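Local coordinates for RagB/SusD family nutrient uptake outer membrane protein (Bacteroides thetaiotaomicron, PDB 7KV2) that probably binds beta-glucans at the outer membrane of a gut bacterium, as a SusD-family surface glycan-binding protein that aids nutrient uptake, at residues 376-381 with 398-403; 402-407 with 458-463. All coordinates share one frame; numbering follows the deposited sequence.

Interaction 1: 376-381 with 398-403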
loop_
_atom_site.group_PDB
_atom_site.type_symbol
_atom_site.label_atom_id
_atom_site.label_comp_id
_atom_site.label_asym_id
_atom_site.label_seq_id
_atom_site.Cartn_x
_atom_site.Cartn_y
_atom_site.Cartn_z
ATOM N N GLU A 376 -1.595 -11.104 10.134
ATOM C CA GLU A 376 -2.105 -10.510 11.387
ATOM C C GLU A 376 -2.316 -9.014 11.256
ATOM O O GLU A 376 -3.284 -8.514 11.843
ATOM C CB GLU A 376 -1.135 -10.874 12.513
ATOM C CG GLU A 376 -1.514 -10.288 13.866
ATOM C CD GLU A 376 -2.844 -10.726 14.459
ATOM O OE1 GLU A 376 -3.534 -11.553 13.849
ATOM O OE2 GLU A 376 -3.233 -10.147 15.485
ATOM N N LYS A 377 -1.466 -8.296 10.507
ATOM C CA LYS A 377 -1.528 -6.827 10.425
ATOM C C LYS A 377 -2.935 -6.354 10.055
ATOM O O LYS A 377 -3.358 -5.296 10.551
ATOM C CB LYS A 377 -0.551 -6.286 9.398
ATOM C CG LYS A 377 0.901 -6.528 9.751
ATOM C CD LYS A 377 1.852 -6.042 8.694
ATOM C CE LYS A 377 3.302 -6.352 9.031
ATOM N NZ LYS A 377 4.279 -5.872 8.011
ATOM N N TYR A 378 -3.605 -7.049 9.137
ATOM C CA TYR A 378 -4.905 -6.628 8.563
ATOM C C TYR A 378 -5.961 -7.714 8.771
ATOM O O TYR A 378 -6.981 -7.734 8.063
ATOM C CB TYR A 378 -4.728 -6.194 7.103
ATOM C CG TYR A 378 -3.916 -4.923 6.983
ATOM C CD1 TYR A 378 -4.342 -3.752 7.605
ATOM C CD2 TYR A 378 -2.702 -4.902 6.310
ATOM C CE1 TYR A 378 -3.587 -2.596 7.527
ATOM C CE2 TYR A 378 -1.964 -3.744 6.195
ATOM C CZ TYR A 378 -2.407 -2.586 6.801
ATOM O OH TYR A 378 -1.685 -1.431 6.693
ATOM N N ALA A 379 -5.733 -8.615 9.722
ATOM C CA ALA A 379 -6.693 -9.666 10.075
ATOM C C ALA A 379 -7.969 -9.025 10.649
ATOM O O ALA A 379 -7.928 -7.911 11.207
ATOM C CB ALA A 379 -6.083 -10.595 11.073
ATOM N N ALA A 380 -9.085 -9.714 10.437
ATOM C CA ALA A 380 -10.400 -9.378 11.016
ATOM C C ALA A 380 -10.341 -9.640 12.527
ATOM O O ALA A 380 -10.178 -10.819 12.979
ATOM C CB ALA A 380 -11.487 -10.164 10.348
ATOM N N ILE A 381 -10.415 -8.559 13.296
ATOM C CA ILE A 381 -10.320 -8.658 14.787
ATOM C C ILE A 381 -11.713 -8.402 15.346
ATOM O O ILE A 381 -12.338 -7.411 14.958
ATOM C CB ILE A 381 -9.296 -7.670 15.352
ATOM C CG1 ILE A 381 -7.922 -7.891 14.730
ATOM C CG2 ILE A 381 -9.275 -7.726 16.890
ATOM C CD1 ILE A 381 -7.373 -9.282 14.940
ATOM N N ASN A 398 -9.951 -0.837 9.887
ATOM C CA ASN A 398 -8.462 -0.831 9.747
ATOM C C ASN A 398 -7.992 0.192 8.713
ATOM O O ASN A 398 -8.132 -0.042 7.470
ATOM C CB ASN A 398 -7.909 -2.200 9.342
ATOM C CG ASN A 398 -8.351 -3.317 10.246
ATOM O OD1 ASN A 398 -9.556 -3.615 10.320
ATOM N ND2 ASN A 398 -7.380 -3.907 10.939
ATOM N N ASN A 399 -7.359 1.278 9.129
ATOM C CA ASN A 399 -6.690 2.145 8.136
ATOM C C ASN A 399 -5.597 1.376 7.367
ATOM O O ASN A 399 -4.953 0.462 7.907
ATOM C CB ASN A 399 -6.030 3.350 8.812
ATOM C CG ASN A 399 -6.993 4.382 9.346
ATOM O OD1 ASN A 399 -8.225 4.213 9.297
ATOM N ND2 ASN A 399 -6.410 5.456 9.872
ATOM N N LEU A 400 -5.356 1.736 6.109
ATOM C CA LEU A 400 -4.245 1.147 5.311
ATOM C C LEU A 400 -3.015 2.007 5.560
ATOM O O LEU A 400 -3.021 3.192 5.175
ATOM C CB LEU A 400 -4.628 1.036 3.825
ATOM C CG LEU A 400 -3.540 0.374 3.003
ATOM C CD1 LEU A 400 -3.347 -1.084 3.407
ATOM C CD2 LEU A 400 -3.854 0.502 1.510
ATOM N N ARG A 401 -2.002 1.447 6.242
ATOM C CA ARG A 401 -0.754 2.213 6.492
ATOM C C ARG A 401 0.026 2.335 5.170
ATOM O O ARG A 401 0.361 1.328 4.573
ATOM C CB ARG A 401 0.063 1.538 7.584
ATOM C CG ARG A 401 -0.438 1.830 8.998
ATOM C CD ARG A 401 -1.804 1.216 9.299
ATOM N NE ARG A 401 -2.025 1.212 10.756
ATOM C CZ ARG A 401 -3.154 0.829 11.348
ATOM N NH1 ARG A 401 -4.200 0.448 10.635
ATOM N NH2 ARG A 401 -3.232 0.867 12.663
ATOM N N ILE A 402 0.350 3.531 4.726
ATOM C CA ILE A 402 1.089 3.759 3.455
ATOM C C ILE A 402 2.574 4.014 3.755
ATOM O O ILE A 402 3.405 3.223 3.279
ATOM C CB ILE A 402 0.433 4.918 2.661
ATOM C CG1 ILE A 402 -1.054 4.667 2.390
ATOM C CG2 ILE A 402 1.209 5.173 1.385
ATOM C CD1 ILE A 402 -1.330 3.362 1.640
ATOM N N TYR A 403 2.880 5.033 4.587
ATOM C CA TYR A 403 4.263 5.426 4.961
ATOM C C TYR A 403 4.413 5.429 6.479
ATOM O O TYR A 403 3.616 6.110 7.209
ATOM C CB TYR A 403 4.645 6.800 4.422
ATOM C CG TYR A 403 4.598 6.857 2.932
ATOM C CD1 TYR A 403 5.335 5.968 2.158
ATOM C CD2 TYR A 403 3.897 7.869 2.287
ATOM C CE1 TYR A 403 5.311 6.029 0.763
ATOM C CE2 TYR A 403 3.896 7.945 0.905
ATOM C CZ TYR A 403 4.623 7.048 0.142
ATOM O OH TYR A 403 4.524 7.120 -1.227
HETATM O O HOH W 1 -4.686 -2.907 10.850
HETATM O O HOH W 2 0.622 -1.160 5.469
HETATM O O HOH W 3 -9.648 -5.823 11.994
#
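At the start of strand 400-404, one of two strands in a small antiparallel sheet with 273-277, the ring of Y378 turns its edge to the backbone of N399 and R401, with the hydroxyl at the tip. Its CG sits anti to the carbonyl carbon (chi1 -68°), which sends the ring from the loop after strand 373-375 to the incoming chain. Y378 OH accepts a hydrogen bond from R401 N at 2.9 Å, with an N-H...O angle of 156°. Y378 OH in turn donates to water 2 (2.6 Å), which lies in the ring plane and donates to R401 O, so phenol and water together span both backbone polar groups of R401. Along the same edge, N399 O lies 3.4 Å from Y378 CE1, a plain contact; its hydrogen bond comes from R401 NH1 at 2.8 Å, nearly in the guanidinium plane. L400 CD1 packs obliquely against Y378 CZ at 3.8 Å, and F263 meets the ring edge-to-face. Around N398 the link is made by water: ND2 donates to water 1, which donates to K377 O, while OD1 accepts from water 3 (2.8 Å), which also donates to A379 O and accepts from I381 N. Both ends of this side-chain amide thus reach the buried loop backbone through single bound waters. The geometry is that of a buried tyrosine anchoring a loop to a strand start, here within the SusD-family region.

Interaction 2: 402-407 with 458-463. With NA (sodium ion), chain G.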
loop_
_atom_site.group_PDB
_atom_site.type_symbol
_atom_site.label_atom_id
_atom_site.label_comp_id
_atom_site.label_asym_id
_atom_site.label_seq_id
_atom_site.Cartn_x
_atom_site.Cartn_y
_atom_site.Cartn_z
ATOM N N ILE A 402 0.350 3.531 4.726
ATOM C CA ILE A 402 1.089 3.759 3.455
ATOM C C ILE A 402 2.574 4.014 3.755
ATOM O O ILE A 402 3.405 3.223 3.279
ATOM C CB ILE A 402 0.433 4.918 2.661
ATOM C CG1 ILE A 402 -1.054 4.667 2.390
ATOM C CG2 ILE A 402 1.209 5.173 1.385
ATOM C CD1 ILE A 402 -1.330 3.362 1.640
ATOM N N TYR A 403 2.880 5.033 4.587
ATOM C CA TYR A 403 4.263 5.426 4.961
ATOM C C TYR A 403 4.413 5.429 6.479
ATOM O O TYR A 403 3.616 6.110 7.209
ATOM C CB TYR A 403 4.645 6.800 4.422
ATOM C CG TYR A 403 4.598 6.857 2.932
ATOM C CD1 TYR A 403 5.335 5.968 2.158
ATOM C CD2 TYR A 403 3.897 7.869 2.287
ATOM C CE1 TYR A 403 5.311 6.029 0.763
ATOM C CE2 TYR A 403 3.896 7.945 0.905
ATOM C CZ TYR A 403 4.623 7.048 0.142
ATOM O OH TYR A 403 4.524 7.120 -1.227
ATOM N N ARG A 404 5.390 4.642 6.930
ATOM C CA ARG A 404 5.754 4.537 8.360
ATOM C C ARG A 404 7.191 5.025 8.502
ATOM O O ARG A 404 7.980 4.865 7.567
ATOM C CB ARG A 404 5.628 3.114 8.877
ATOM C CG ARG A 404 4.223 2.558 8.701
ATOM C CD ARG A 404 3.938 1.298 9.488
ATOM N NE ARG A 404 4.550 0.057 9.002
ATOM C CZ ARG A 404 5.617 -0.548 9.531
ATOM N NH1 ARG A 404 6.289 -0.014 10.552
ATOM N NH2 ARG A 404 6.012 -1.710 9.043
ATOM N N TYR A 405 7.515 5.534 9.675
ATOM C CA TYR A 405 8.846 6.113 9.937
ATOM C C TYR A 405 9.945 5.063 9.772
ATOM O O TYR A 405 11.044 5.434 9.449
ATOM C CB TYR A 405 8.870 6.691 11.339
ATOM C CG TYR A 405 10.121 7.439 11.727
ATOM C CD1 TYR A 405 10.415 8.675 11.194
ATOM C CD2 TYR A 405 10.940 6.957 12.728
ATOM C CE1 TYR A 405 11.518 9.403 11.635
ATOM C CE2 TYR A 405 12.046 7.658 13.169
ATOM C CZ TYR A 405 12.336 8.887 12.632
ATOM O OH TYR A 405 13.408 9.575 13.129
ATOM N N SER A 406 9.704 3.777 10.016
ATOM C CA SER A 406 10.756 2.758 9.759
ATOM C C SER A 406 11.171 2.797 8.270
ATOM O O SER A 406 12.345 2.532 7.956
ATOM C CB SER A 406 10.304 1.408 10.205
ATOM O OG SER A 406 9.179 1.000 9.467
ATOM N N GLU A 407 10.260 3.173 7.370
ATOM C CA GLU A 407 10.588 3.319 5.951
ATOM C C GLU A 407 11.469 4.545 5.735
ATOM O O GLU A 407 12.396 4.468 4.875
ATOM C CB GLU A 407 9.341 3.405 5.088
ATOM C CG GLU A 407 9.700 3.197 3.640
ATOM C CD GLU A 407 8.584 3.017 2.638
ATOM O OE1 GLU A 407 7.389 3.138 3.010
ATOM O OE2 GLU A 407 8.955 2.783 1.429
ATOM N N VAL A 458 6.042 -6.879 5.367
ATOM C CA VAL A 458 5.231 -7.965 4.760
ATOM C C VAL A 458 3.792 -7.462 4.650
ATOM O O VAL A 458 3.229 -6.996 5.641
ATOM C CB VAL A 458 5.284 -9.272 5.550
ATOM C CG1 VAL A 458 4.238 -10.267 5.052
ATOM C CG2 VAL A 458 6.697 -9.887 5.575
ATOM N N GLY A 459 3.182 -7.579 3.470
ATOM C CA GLY A 459 1.747 -7.302 3.312
ATOM C C GLY A 459 1.436 -5.824 3.210
ATOM O O GLY A 459 0.262 -5.482 3.208
ATOM N N GLU A 460 2.457 -4.968 3.080
ATOM C CA GLU A 460 2.279 -3.507 3.039
ATOM C C GLU A 460 2.608 -2.960 1.653
ATOM O O GLU A 460 2.672 -1.769 1.539
ATOM C CB GLU A 460 3.116 -2.780 4.094
ATOM C CG GLU A 460 2.879 -3.346 5.483
ATOM C CD GLU A 460 3.505 -2.542 6.626
ATOM O OE1 GLU A 460 3.262 -1.271 6.709
ATOM O OE2 GLU A 460 4.275 -3.139 7.391
ATOM N N GLY A 461 2.739 -3.814 0.643
ATOM C CA GLY A 461 2.895 -3.380 -0.771
ATOM C C GLY A 461 4.262 -2.790 -1.087
ATOM O O GLY A 461 4.339 -1.853 -1.953
ATOM N N LYS A 462 5.332 -3.277 -0.453
ATOM C CA LYS A 462 6.722 -2.757 -0.655
ATOM C C LYS A 462 7.616 -3.774 -1.380
ATOM O O LYS A 462 8.395 -3.368 -2.264
ATOM C CB LYS A 462 7.382 -2.421 0.686
ATOM C CG LYS A 462 6.520 -1.548 1.592
ATOM C CD LYS A 462 6.284 -0.158 1.054
ATOM C CE LYS A 462 5.305 0.625 1.923
ATOM N NZ LYS A 462 5.168 2.053 1.560
ATOM N N ARG A 463 7.497 -5.061 -1.044
ATOM C CA ARG A 463 8.522 -6.093 -1.369
ATOM C C ARG A 463 8.688 -6.239 -2.901
ATOM O O ARG A 463 9.849 -6.363 -3.376
ATOM C CB ARG A 463 8.122 -7.410 -0.695
ATOM C CG ARG A 463 9.009 -8.600 -1.038
ATOM C CD ARG A 463 10.465 -8.399 -0.607
ATOM N NE ARG A 463 11.164 -9.674 -0.745
ATOM C CZ ARG A 463 12.488 -9.827 -0.685
ATOM N NH1 ARG A 463 13.286 -8.794 -0.514
ATOM N NH2 ARG A 463 13.002 -11.029 -0.797
HETATM NA NA NA G . 12.266 11.921 14.160
HETATM O O HOH W 4 3.708 1.050 5.234
HETATM O O HOH W 5 13.079 11.719 16.243
#
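K462 NZ meets E407 OE1 tip to tip and also donates to I402 O, so one ammonium ties the strand to the helix that follows it. The bond from K462 NZ to I402 O measures 2.7 Å and runs nearly along the C=O axis (161°). The salt bridge from K462 NZ to E407 OE1 is 2.9 Å, on the syn side of the carboxylate and 19° out of its plane. Beside it, R404 grips E460 side-on: R404 NE reaches E460 OE1 at 2.9 Å, almost straight at 177°, and R404 NH2 reaches E460 OE2 at 2.8 Å. Both oxygens use syn lone pairs, and the two flat groups are nearly coplanar. These pairs pin the loop between helices 446-456 and 463-469 to the junction where strand 400-404 passes into helix 405-417, within the largely helical SusD-family fold, whose sequence families belong to the TPR clan. K462 bends at chi2 and R404 at chi3 to place the charged ends. The strand carries a classic beta bulge, with I402 and Y403 both facing F275, and I402 CG2 lies over the centre of the Y403 ring. Further out, R404 NH1 bridges to E272 and E456, and E407 OE2 to R453, so buried R404 and E407 each have more than one counter-charge. Adjacent Y405 binds the sodium ion through OH at 2.8 Å, together with water 5 and the backbone oxygens of I248, S250 and Y253.

Overall arrangement
Interactions 1 and 2 lie on one continuous run of chain: both use strand 400-404 and share I402 and Y403, and their centres are about 11 Å apart. Both are buried, but their chemistry differs. Interaction 1, at the start of the strand, relies on a phenol, a side-chain amide, backbone groups and bound waters, with no salt bridge between its segments. Interaction 2, at the strand's end and nearer the centre of the chain (about 7 Å against about 10 Å), relies on paired charges. They also touch directly: K377 NZ forms a salt bridge with E460 OE2 at 2.8 Å, giving that carboxylate a cationic partner from each contact, and probably hydrogen-bonds to V458 O.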